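Long-range contact in mitochondrial enolase superfamily member 1 (PDB 4A35), which catalyses the magnesium-dependent dehydration of L-fuconate to 2-keto-3-deoxy-L-fuconate in the breakdown of L-fucose: residues Y188-S194 against R384-D390. Sequence-based numbering, arbitrary orientation. Where two conformers were deposited one is given.
Sequences YPAYTTS and RVCEYVD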
loop_
_atom_site.group_PDB
_atom_site.type_symbol
_atom_site.label_atom_id
_atom_site.label_comp_id
_atom_site.label_asym_id
_atom_site.label_seq_id
_atom_site.Cartn_x
_atom_site.Cartn_y
_atom_site.Cartn_z
ATOM N N TYR A 188 24.947 -14.248 14.772
ATOM C CA TYR A 188 24.795 -13.409 13.584
ATOM C C TYR A 188 25.187 -11.975 13.928
ATOM O O TYR A 188 24.621 -11.412 14.855
ATOM C CB TYR A 188 23.361 -13.485 13.024
ATOM C CG TYR A 188 23.327 -13.029 11.578
ATOM C CD1 TYR A 188 23.376 -11.674 11.255
ATOM C CD2 TYR A 188 23.374 -13.954 10.537
ATOM C CE1 TYR A 188 23.467 -11.249 9.924
ATOM C CE2 TYR A 188 23.451 -13.542 9.204
ATOM C CZ TYR A 188 23.475 -12.187 8.902
ATOM O OH TYR A 188 23.559 -11.784 7.596
ATOM N N PRO A 189 26.130 -11.366 13.161
ATOM C CA PRO A 189 26.649 -10.036 13.531
ATOM C C PRO A 189 25.536 -8.975 13.534
ATOM O O PRO A 189 24.673 -8.976 12.650
ATOM C CB PRO A 189 27.694 -9.766 12.441
ATOM C CG PRO A 189 27.223 -10.610 11.226
ATOM C CD PRO A 189 26.839 -11.892 11.970
ATOM N N ALA A 190 25.536 -8.116 14.578
ATOM C CA ALA A 190 24.525 -7.054 14.714
ATOM C C ALA A 190 25.132 -5.651 14.794
ATOM O O ALA A 190 26.330 -5.468 14.983
ATOM C CB ALA A 190 23.682 -7.299 15.980
ATOM N N TYR A 191 24.274 -4.649 14.593
ATOM C CA TYR A 191 24.619 -3.251 14.830
ATOM C C TYR A 191 23.590 -2.733 15.792
ATOM O O TYR A 191 22.467 -3.294 15.843
ATOM C CB TYR A 191 24.659 -2.425 13.530
ATOM C CG TYR A 191 23.331 -2.153 12.849
ATOM C CD1 TYR A 191 22.597 -1.002 13.142
ATOM C CD2 TYR A 191 22.909 -2.926 11.761
ATOM C CE1 TYR A 191 21.419 -0.698 12.459
ATOM C CE2 TYR A 191 21.771 -2.580 11.013
ATOM C CZ TYR A 191 21.028 -1.468 11.373
ATOM O OH TYR A 191 19.896 -1.138 10.691
ATOM N N THR A 192 23.941 -1.681 16.542
ATOM C CA THR A 192 23.016 -1.083 17.475
ATOM C C THR A 192 22.392 0.260 16.937
ATOM O O THR A 192 23.075 1.109 16.380
ATOM C CB THR A 192 23.639 -0.874 18.867
ATOM O OG1 THR A 192 22.595 -0.407 19.711
ATOM C CG2 THR A 192 24.866 0.117 18.862
ATOM N N THR A 193 21.098 0.435 17.205
ATOM C CA THR A 193 20.359 1.667 16.872
ATOM C C THR A 193 20.101 2.433 18.208
ATOM O O THR A 193 19.431 3.460 18.216
ATOM C CB THR A 193 19.119 1.301 16.045
ATOM O OG1 THR A 193 19.624 0.714 14.846
ATOM C CG2 THR A 193 18.244 2.554 15.619
ATOM N N SER A 194 20.653 1.943 19.320
ATOM C CA SER A 194 20.381 2.556 20.621
ATOM C C SER A 194 20.975 3.992 20.811
ATOM O O SER A 194 20.530 4.690 21.720
ATOM C CB SER A 194 20.815 1.626 21.749
ATOM O OG SER A 194 20.012 0.456 21.698
ATOM N N ARG A 384 26.856 -7.957 5.299
ATOM C CA ARG A 384 25.557 -8.265 5.923
ATOM C C ARG A 384 25.668 -8.127 7.433
ATOM O O ARG A 384 26.692 -8.464 8.038
ATOM C CB ARG A 384 25.053 -9.674 5.548
ATOM C CG ARG A 384 24.804 -9.815 4.039
ATOM C CD ARG A 384 24.837 -11.273 3.628
ATOM N NE ARG A 384 24.459 -11.483 2.221
ATOM C CZ ARG A 384 25.275 -11.473 1.173
ATOM N NH1 ARG A 384 26.582 -11.236 1.335
ATOM N NH2 ARG A 384 24.800 -11.726 -0.048
ATOM N N VAL A 385 24.586 -7.613 8.024
ATOM C CA VAL A 385 24.496 -7.354 9.463
ATOM C C VAL A 385 23.011 -7.228 9.821
ATOM O O VAL A 385 22.232 -6.745 9.010
ATOM C CB VAL A 385 25.304 -6.066 9.811
ATOM C CG1 VAL A 385 24.680 -4.806 9.196
ATOM C CG2 VAL A 385 25.547 -5.923 11.315
ATOM N N CYS A 386 22.656 -7.579 11.049
ATOM C CA CYS A 386 21.264 -7.485 11.464
ATOM C C CYS A 386 21.076 -6.321 12.418
ATOM O O CYS A 386 21.837 -6.194 13.370
ATOM C CB CYS A 386 20.810 -8.787 12.113
ATOM S SG CYS A 386 19.017 -8.858 12.347
ATOM N N GLU A 387 20.028 -5.520 12.235
ATOM C CA GLU A 387 19.803 -4.435 13.184
ATOM C C GLU A 387 19.449 -4.988 14.583
ATOM O O GLU A 387 18.809 -6.040 14.704
ATOM C CB GLU A 387 18.678 -3.533 12.689
ATOM C CG GLU A 387 18.369 -2.313 13.563
ATOM C CD GLU A 387 17.471 -1.293 12.878
ATOM O OE1 GLU A 387 16.625 -1.693 12.039
ATOM O OE2 GLU A 387 17.615 -0.081 13.189
ATOM N N TYR A 388 19.821 -4.245 15.619
ATOM C CA TYR A 388 19.399 -4.573 16.968
ATOM C C TYR A 388 18.988 -3.281 17.719
ATOM O O TYR A 388 19.663 -2.262 17.613
ATOM C CB TYR A 388 20.494 -5.337 17.751
ATOM C CG TYR A 388 20.113 -5.615 19.199
ATOM C CD1 TYR A 388 19.262 -6.673 19.529
ATOM C CD2 TYR A 388 20.482 -4.738 20.214
ATOM C CE1 TYR A 388 18.889 -6.913 20.863
ATOM C CE2 TYR A 388 20.097 -4.953 21.535
ATOM C CZ TYR A 388 19.295 -6.033 21.853
ATOM O OH TYR A 388 18.940 -6.225 23.163
ATOM N N VAL A 389 17.894 -3.342 18.482
ATOM C CA VAL A 389 17.473 -2.237 19.360
ATOM C C VAL A 389 17.187 -2.863 20.734
ATOM O O VAL A 389 16.688 -3.988 20.807
ATOM C CB VAL A 389 16.299 -1.359 18.811
ATOM C CG1 VAL A 389 16.206 -0.027 19.567
ATOM C CG2 VAL A 389 16.473 -1.078 17.308
ATOM N N ASP A 390 17.566 -2.166 21.802
ATOM C CA ASP A 390 17.474 -2.670 23.194
ATOM C C ASP A 390 16.080 -2.552 23.887
ATOM O O ASP A 390 16.004 -2.745 25.104
ATOM C CB ASP A 390 18.511 -1.942 24.093
ATOM C CG ASP A 390 18.357 -0.412 24.167
ATOM O OD1 ASP A 390 17.806 0.186 23.202
ATOM O OD2 ASP A 390 18.853 0.194 25.153
#
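E387 lies beneath the ring of Y191 where strands 188-192 and 386-388 run parallel, pairing the first strand with the last of the modified TIM barrel of the enolase superfamily. P189 O takes the N-H of C386 at 2.9 Å, Y191 N gives to C386 O, and the weak bond from Y388 N to Y191 O is followed by T193 N reaching Y388 O.

From its backbone to its carboxylate, E387 runs under the Y191 ring and on to T193. Its CA sits over one face of the Y191 ring, 3.7 Å from the centroid, a CH-pi contact. CB lies 3.4 Å from Y191 CZ, and CG, anti to the backbone N (chi1 -178°), continues the extended chain past Y191 OH toward T193. The carboxylate, turned 28° from the ring plane, receives T193 OG1 on the anti lone pair of OE2 at 2.7 Å; K221 makes a salt bridge to the same oxygen, while OE1 takes the backbone N-H of A357. The ring comes over E387 because Y191 CG stands between its backbone N and carbonyl carbon (chi1 70°); V385 CG1 meets Y191 CD2 obliquely at 3.6 Å, and the Y191 hydroxyl bonds K221 NZ. With Y191 replaced by an alanine, the ring face over E387 CA would probably be lost and K221 left without one of its oxygen partners.

Toward the start of strand 188-192 the edge of the Y188 ring lies by C386 N; Y188 also belongs to a magnesium site with D373 and S380.

E387 and K221 are both probable substrate ligands by analogy with relatives. With three bonds spread over its two oxygens, from T193, K221 and A357, the carboxylate has little freedom to turn, consistent with its being presented in a fixed pose at the substrate site.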